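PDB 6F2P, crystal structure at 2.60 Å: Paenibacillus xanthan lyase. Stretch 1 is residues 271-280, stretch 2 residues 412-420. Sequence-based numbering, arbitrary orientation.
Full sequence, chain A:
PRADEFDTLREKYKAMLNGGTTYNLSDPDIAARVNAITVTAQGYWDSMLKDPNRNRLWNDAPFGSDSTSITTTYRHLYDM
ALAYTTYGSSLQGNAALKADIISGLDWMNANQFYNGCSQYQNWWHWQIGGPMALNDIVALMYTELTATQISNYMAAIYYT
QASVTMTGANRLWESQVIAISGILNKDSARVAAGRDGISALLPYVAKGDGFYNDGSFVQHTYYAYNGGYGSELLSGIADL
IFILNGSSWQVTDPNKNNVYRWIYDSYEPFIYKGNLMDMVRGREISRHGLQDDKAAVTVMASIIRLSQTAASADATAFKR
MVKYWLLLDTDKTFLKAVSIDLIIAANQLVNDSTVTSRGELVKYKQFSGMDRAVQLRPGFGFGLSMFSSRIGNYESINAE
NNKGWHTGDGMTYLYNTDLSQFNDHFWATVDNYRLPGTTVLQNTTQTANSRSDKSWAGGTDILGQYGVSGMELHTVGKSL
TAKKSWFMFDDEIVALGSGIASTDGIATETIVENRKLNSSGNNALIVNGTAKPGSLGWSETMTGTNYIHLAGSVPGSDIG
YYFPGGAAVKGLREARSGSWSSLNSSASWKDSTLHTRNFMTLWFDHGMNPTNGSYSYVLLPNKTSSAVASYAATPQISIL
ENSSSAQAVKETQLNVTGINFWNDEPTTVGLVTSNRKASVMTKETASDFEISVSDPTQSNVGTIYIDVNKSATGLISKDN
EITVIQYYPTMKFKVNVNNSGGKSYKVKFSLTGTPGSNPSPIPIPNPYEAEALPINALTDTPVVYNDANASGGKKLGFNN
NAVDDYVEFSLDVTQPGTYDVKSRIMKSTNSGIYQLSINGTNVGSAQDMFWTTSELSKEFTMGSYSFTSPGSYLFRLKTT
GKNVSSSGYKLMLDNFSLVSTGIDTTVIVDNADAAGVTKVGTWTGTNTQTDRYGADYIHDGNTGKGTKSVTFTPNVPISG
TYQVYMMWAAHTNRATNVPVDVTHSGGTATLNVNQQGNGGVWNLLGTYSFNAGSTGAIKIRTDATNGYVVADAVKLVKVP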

ATOM      1  N   ILE A 271       4.814   7.826  16.306  1.00 13.25           N
ATOM      2  CA  ILE A 271       5.526   8.492  17.388  1.00 16.60           C
ATOM      3  C   ILE A 271       6.367   7.483  18.121  1.00 17.60           C
ATOM      4  O   ILE A 271       5.840   6.609  18.817  1.00 17.61           O
ATOM      5  CB  ILE A 271       4.593   9.191  18.387  1.00 20.22           C
ATOM      6  CG1 ILE A 271       3.866  10.342  17.703  1.00 18.22           C
ATOM      7  CG2 ILE A 271       5.391   9.721  19.590  1.00 16.59           C
ATOM      8  CD1 ILE A 271       2.825  10.966  18.569  1.00 27.93           C
ATOM      9  N   TYR A 272       7.678   7.585  17.941  1.00 14.07           N
ATOM     10  CA  TYR A 272       8.569   6.711  18.668  1.00 16.29           C
ATOM     11  C   TYR A 272       9.221   7.484  19.794  1.00 17.37           C
ATOM     12  O   TYR A 272      10.072   8.335  19.556  1.00 22.72           O
ATOM     13  CB  TYR A 272       9.618   6.079  17.754  1.00 14.26           C
ATOM     14  CG  TYR A 272      10.252   4.877  18.399  1.00 18.70           C
ATOM     15  CD1 TYR A 272       9.619   3.638  18.371  1.00 15.14           C
ATOM     16  CD2 TYR A 272      11.457   4.985  19.078  1.00 19.13           C
ATOM     17  CE1 TYR A 272      10.180   2.540  18.975  1.00 14.40           C
ATOM     18  CE2 TYR A 272      12.032   3.885  19.687  1.00 19.79           C
ATOM     19  CZ  TYR A 272      11.389   2.666  19.636  1.00 21.06           C
ATOM     20  OH  TYR A 272      11.961   1.573  20.245  1.00 23.59           O
ATOM     21  N   LYS A 273       8.788   7.199  21.016  1.00 17.40           N
ATOM     22  CA  LYS A 273       9.354   7.821  22.208  1.00 18.65           C
ATOM     23  C   LYS A 273       9.545   9.337  22.078  1.00 18.32           C
ATOM     24  O   LYS A 273      10.594   9.881  22.426  1.00 20.43           O
ATOM     25  CB  LYS A 273      10.659   7.121  22.584  1.00 17.94           C
ATOM     26  CG  LYS A 273      10.464   5.637  22.874  1.00 23.44           C
ATOM     27  CD  LYS A 273      11.767   4.967  23.254  1.00 21.18           C
ATOM     28  CE  LYS A 273      11.532   3.531  23.667  1.00 24.39           C
ATOM     29  NZ  LYS A 273      12.781   2.896  24.177  1.00 26.17           N
ATOM     30  N   GLY A 274       8.524  10.005  21.552  1.00 17.16           N
ATOM     31  CA  GLY A 274       8.518  11.454  21.476  1.00 16.77           C
ATOM     32  C   GLY A 274       8.979  11.999  20.143  1.00 15.13           C
ATOM     33  O   GLY A 274       9.036  13.213  19.946  1.00 17.60           O
ATOM     34  N   ASN A 275       9.317  11.097  19.230  1.00 16.17           N
ATOM     35  CA  ASN A 275       9.789  11.470  17.905  1.00 14.03           C
ATOM     36  C   ASN A 275       8.764  11.130  16.834  1.00 15.42           C
ATOM     37  O   ASN A 275       8.422   9.966  16.638  1.00 17.83           O
ATOM     38  CB  ASN A 275      11.100  10.745  17.604  1.00 15.54           C
ATOM     39  CG  ASN A 275      12.212  11.149  18.537  1.00 18.54           C
ATOM     40  OD1 ASN A 275      12.389  12.332  18.831  1.00 22.79           O
ATOM     41  ND2 ASN A 275      12.966  10.174  19.017  1.00 16.87           N
ATOM     42  N   LEU A 276       8.267  12.146  16.141  1.00 16.28           N
ATOM     43  CA  LEU A 276       7.366  11.913  15.026  1.00 15.08           C
ATOM     44  C   LEU A 276       8.233  11.525  13.854  1.00 15.06           C
ATOM     45  O   LEU A 276       9.109  12.288  13.468  1.00 21.93           O
ATOM     46  CB  LEU A 276       6.579  13.179  14.711  1.00 17.84           C
ATOM     47  CG  LEU A 276       5.498  13.084  13.633  1.00 18.05           C
ATOM     48  CD1 LEU A 276       4.525  11.971  13.938  1.00  5.56           C
ATOM     49  CD2 LEU A 276       4.762  14.419  13.514  1.00 22.11           C
ATOM     50  N   MET A 277       8.011  10.337  13.301  1.00 15.99           N
ATOM     51  CA  MET A 277       8.888   9.801  12.255  1.00 16.18           C
ATOM     52  C   MET A 277       8.982  10.697  11.024  1.00 13.13           C
ATOM     53  O   MET A 277       7.970  11.063  10.428  1.00 15.17           O
ATOM     54  CB  MET A 277       8.445   8.395  11.846  1.00 13.28           C
ATOM     55  CG  MET A 277       8.576   7.377  12.955  1.00 13.19           C
ATOM     56  SD  MET A 277       8.164   5.714  12.415  1.00 16.23           S
ATOM     57  CE  MET A 277       8.376   4.848  13.961  1.00 17.79           C
ATOM     58  N   ASP A 278      10.211  11.036  10.648  1.00 13.54           N
ATOM     59  CA  ASP A 278      10.461  11.968   9.548  1.00 16.03           C
ATOM     60  C   ASP A 278       9.920  11.503   8.197  1.00 16.67           C
ATOM     61  O   ASP A 278       9.649  12.322   7.316  1.00 15.45           O
ATOM     62  CB  ASP A 278      11.958  12.234   9.426  1.00 13.77           C
ATOM     63  CG  ASP A 278      12.499  13.054  10.577  1.00 16.84           C
ATOM     64  OD1 ASP A 278      11.742  13.886  11.123  1.00 17.91           O
ATOM     65  OD2 ASP A 278      13.679  12.863  10.934  1.00 14.60           O
ATOM     66  N   MET A 279       9.761  10.194   8.028  1.00 12.53           N
ATOM     67  CA  MET A 279       9.346   9.669   6.740  1.00 10.30           C
ATOM     68  C   MET A 279       7.904  10.045   6.393  1.00 12.93           C
ATOM     69  O   MET A 279       7.512   9.967   5.232  1.00 13.84           O
ATOM     70  CB  MET A 279       9.555   8.161   6.669  1.00 13.36           C
ATOM     71  CG  MET A 279       8.589   7.333   7.500  1.00 12.25           C
ATOM     72  SD  MET A 279       8.979   5.575   7.355  1.00 18.45           S
ATOM     73  CE  MET A 279       7.655   4.842   8.321  1.00 10.07           C
ATOM     74  N   VAL A 280       7.120  10.465   7.385  1.00 11.31           N
ATOM     75  CA  VAL A 280       5.770  10.945   7.103  1.00 13.18           C
ATOM     76  C   VAL A 280       5.639  12.457   7.215  1.00 19.55           C
ATOM     77  O   VAL A 280       4.519  12.974   7.211  1.00 19.60           O
ATOM     78  CB  VAL A 280       4.686  10.307   8.019  1.00 13.38           C
ATOM     79  CG1 VAL A 280       4.696   8.786   7.899  1.00 12.68           C
ATOM     80  CG2 VAL A 280       4.856  10.752   9.464  1.00 10.75           C
TER
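Stretch 2 412-420: TYLYNTDLS

What forms the apolar centre of the contact? It is Tyr415, the last residue of the strand 412-415, which loses more surface to the other stretch than any other residue. Its CB lies over one face of the Tyr272 ring, 3.7 Å from the ring centroid, in a CH-pi contact whose closest atoms are Tyr415 CB and Tyr272 CD2 at 3.4 Å. The two rings meet obliquely, their centroids 5.8 Å apart and their planes at 40°. Beyond the Tyr272 ring, the Tyr415 ring reaches Met277, where Met277 CG comes within 3.6 Å of Tyr415 CZ. Met277 SD lies 4.7 Å from the centroid of the Tyr415 ring, again at an oblique angle. With chi1 near -68° (m), the side chain of Tyr415 thus runs along stretch 1 from the tyrosine to the methionine.

How do the two backbones run past each other? Stretch 1 folds back on itself in a type I' turn from Tyr272 to Asn275, closed by Tyr272 N to Asn275 O at 2.8 Å and Asn275 N to Tyr272 O at 2.9 Å. Gly274 suits the turn, because at its backbone angles a CB would be jammed against the carbonyl oxygen of Lys273. After Leu276 the chain continues into a short 3-10 segment at 278-279. Stretch 2 begins extended, its strand 412-415 running opposite to the chain from Asn275 to Met279; it brings Tyr413 near Met279 and Tyr415 near Tyr272, and then leaves strand geometry so that Leu419 comes alongside Lys273. The CA atoms of Tyr272 and Tyr415 are 7.1 Å apart, as are those of Lys273 and Leu419, while the CA atoms of Met279 and Tyr413 are 8.2 Å apart. No backbone-to-backbone hydrogen bond joins the stretches; side chains and water lie between them.

What extends the apolar contact on the two sides of this centre? At the 3-10 segment, the Tyr413 ring packs obliquely against Met279 CB, which lies 3.6 Å from Tyr413 CE1, and against Asp278 CB, 4.0 Å from Tyr413 CE2. Although the CA-to-CB bond of Met279 points toward stretch 2, the end of its side chain leads away. At the turn, Lys273 CB meets Leu419 CD2 at 3.7 Å, and the extended lysine chain carries NZ to 3.8 Å from Thr417 CG2.

Where does the contact become polar? One direct hydrogen bond crosses it, from Asn275 ND2 to Leu419 O at 2.9 Å, tying the turn to the loop after the strand. Water 1 supports this corner: it donates to Asn416 O at 2.8 Å and accepts a weak bond from Asn275 ND2 at 3.2 Å. At the far end of the Tyr415 ring, Tyr415 OH is 2.8 Å from the oxygens of both water 2 and water 3, hydrogen-bonded to each. Water 2 accepts from Asp278 N at 3.3 Å and water 3 from Met279 N at 2.9 Å, so the hydroxyl is bridged to the backbone of the 3-10 segment.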

ATOM      1  N   THR A 412      15.678   3.508   5.121  1.00 12.79           N
ATOM      2  CA  THR A 412      15.299   2.860   6.365  1.00 16.15           C
ATOM      3  C   THR A 412      15.640   3.728   7.573  1.00 17.81           C
ATOM      4  O   THR A 412      16.732   4.299   7.657  1.00 19.36           O
ATOM      5  CB  THR A 412      15.979   1.486   6.508  1.00 13.62           C
ATOM      6  OG1 THR A 412      17.399   1.657   6.583  1.00 13.41           O
ATOM      7  CG2 THR A 412      15.669   0.640   5.307  1.00 11.97           C
ATOM      8  N   TYR A 413      14.701   3.825   8.509  1.00 16.13           N
ATOM      9  CA  TYR A 413      14.936   4.547   9.754  1.00 16.23           C
ATOM     10  C   TYR A 413      14.924   3.563  10.908  1.00 16.76           C
ATOM     11  O   TYR A 413      13.968   2.804  11.061  1.00 21.00           O
ATOM     12  CB  TYR A 413      13.835   5.575  10.003  1.00 17.18           C
ATOM     13  CG  TYR A 413      13.798   6.751   9.055  1.00 15.72           C
ATOM     14  CD1 TYR A 413      13.224   6.633   7.794  1.00 11.46           C
ATOM     15  CD2 TYR A 413      14.296   7.999   9.439  1.00 14.27           C
ATOM     16  CE1 TYR A 413      13.163   7.715   6.930  1.00 10.71           C
ATOM     17  CE2 TYR A 413      14.234   9.093   8.580  1.00 11.18           C
ATOM     18  CZ  TYR A 413      13.666   8.939   7.330  1.00 16.08           C
ATOM     19  OH  TYR A 413      13.602  10.005   6.465  1.00 17.14           O
ATOM     20  N   LEU A 414      15.972   3.576  11.728  1.00 18.39           N
ATOM     21  CA  LEU A 414      16.013   2.711  12.907  1.00 17.06           C
ATOM     22  C   LEU A 414      15.927   3.529  14.186  1.00 18.45           C
ATOM     23  O   LEU A 414      16.780   4.377  14.453  1.00 15.94           O
ATOM     24  CB  LEU A 414      17.271   1.856  12.912  1.00 15.28           C
ATOM     25  CG  LEU A 414      17.402   0.898  14.096  1.00 17.22           C
ATOM     26  CD1 LEU A 414      16.337  -0.208  14.053  1.00 12.19           C
ATOM     27  CD2 LEU A 414      18.792   0.300  14.099  1.00 16.16           C
ATOM     28  N   TYR A 415      14.879   3.279  14.967  1.00 18.66           N
ATOM     29  CA  TYR A 415      14.612   4.051  16.173  1.00 15.93           C
ATOM     30  C   TYR A 415      14.941   3.238  17.408  1.00 16.50           C
ATOM     31  O   TYR A 415      14.547   2.078  17.513  1.00 18.04           O
ATOM     32  CB  TYR A 415      13.148   4.485  16.206  1.00 14.47           C
ATOM     33  CG  TYR A 415      12.803   5.500  15.141  1.00 15.55           C
ATOM     34  CD1 TYR A 415      12.992   6.860  15.365  1.00 17.13           C
ATOM     35  CD2 TYR A 415      12.302   5.103  13.907  1.00 15.34           C
ATOM     36  CE1 TYR A 415      12.690   7.796  14.393  1.00 14.76           C
ATOM     37  CE2 TYR A 415      11.999   6.030  12.927  1.00 14.19           C
ATOM     38  CZ  TYR A 415      12.197   7.378  13.177  1.00 15.61           C
ATOM     39  OH  TYR A 415      11.903   8.316  12.213  1.00 14.28           O
ATOM     40  N   ASN A 416      15.678   3.839  18.335  1.00 14.86           N
ATOM     41  CA  ASN A 416      15.972   3.183  19.603  1.00 19.13           C
ATOM     42  C   ASN A 416      16.065   4.180  20.753  1.00 21.17           C
ATOM     43  O   ASN A 416      15.395   5.206  20.720  1.00 23.08           O
ATOM     44  CB  ASN A 416      17.216   2.296  19.509  1.00 19.22           C
ATOM     45  CG  ASN A 416      18.421   3.026  18.961  1.00 19.37           C
ATOM     46  OD1 ASN A 416      18.581   4.227  19.158  1.00 22.64           O
ATOM     47  ND2 ASN A 416      19.282   2.297  18.267  1.00 22.50           N
ATOM     48  N   THR A 417      16.884   3.890  21.761  1.00 20.34           N
ATOM     49  CA  THR A 417      16.934   4.754  22.939  1.00 18.22           C
ATOM     50  C   THR A 417      17.703   6.057  22.677  1.00 20.42           C
ATOM     51  O   THR A 417      17.617   7.020  23.449  1.00 14.12           O
ATOM     52  CB  THR A 417      17.493   4.021  24.179  1.00 17.43           C
ATOM     53  OG1 THR A 417      18.726   3.381  23.846  1.00 21.33           O
ATOM     54  CG2 THR A 417      16.515   2.971  24.649  1.00 15.81           C
ATOM     55  N   ASP A 418      18.442   6.089  21.576  1.00 18.13           N
ATOM     56  CA  ASP A 418      19.117   7.307  21.162  1.00 16.53           C
ATOM     57  C   ASP A 418      18.075   8.268  20.610  1.00 19.57           C
ATOM     58  O   ASP A 418      17.964   8.444  19.396  1.00 20.24           O
ATOM     59  CB  ASP A 418      20.174   6.993  20.101  1.00 18.30           C
ATOM     60  CG  ASP A 418      20.997   8.202  19.722  1.00 18.81           C
ATOM     61  OD1 ASP A 418      20.886   9.236  20.404  1.00 23.44           O
ATOM     62  OD2 ASP A 418      21.760   8.117  18.741  1.00 25.98           O
ATOM     63  N   LEU A 419      17.321   8.889  21.515  1.00 15.84           N
ATOM     64  CA  LEU A 419      16.161   9.704  21.153  1.00 16.71           C
ATOM     65  C   LEU A 419      16.484  10.864  20.221  1.00 18.13           C
ATOM     66  O   LEU A 419      15.607  11.356  19.510  1.00 20.10           O
ATOM     67  CB  LEU A 419      15.457  10.236  22.409  1.00 14.86           C
ATOM     68  CG  LEU A 419      14.996   9.192  23.431  1.00 20.13           C
ATOM     69  CD1 LEU A 419      14.133   9.844  24.490  1.00 13.68           C
ATOM     70  CD2 LEU A 419      14.257   8.049  22.757  1.00 14.33           C
ATOM     71  N   SER A 420      17.738  11.302  20.220  1.00 17.30           N
ATOM     72  CA  SER A 420      18.093  12.511  19.488  1.00 25.57           C
ATOM     73  C   SER A 420      18.658  12.211  18.107  1.00 22.35           C
ATOM     74  O   SER A 420      19.011  13.130  17.368  1.00 20.65           O
ATOM     75  CB  SER A 420      19.092  13.356  20.285  1.00 15.91           C
ATOM     76  OG  SER A 420      20.385  12.790  20.212  1.00 19.50           O
TER
HETATM   77  O   HOH W   1      14.073   7.134  19.208  1.00 17.95           O
HETATM   78  O   HOH W   2      12.680  10.947  12.820  1.00 16.49           O
HETATM   79  O   HOH W   3      10.979   8.031   9.588  1.00 10.40           O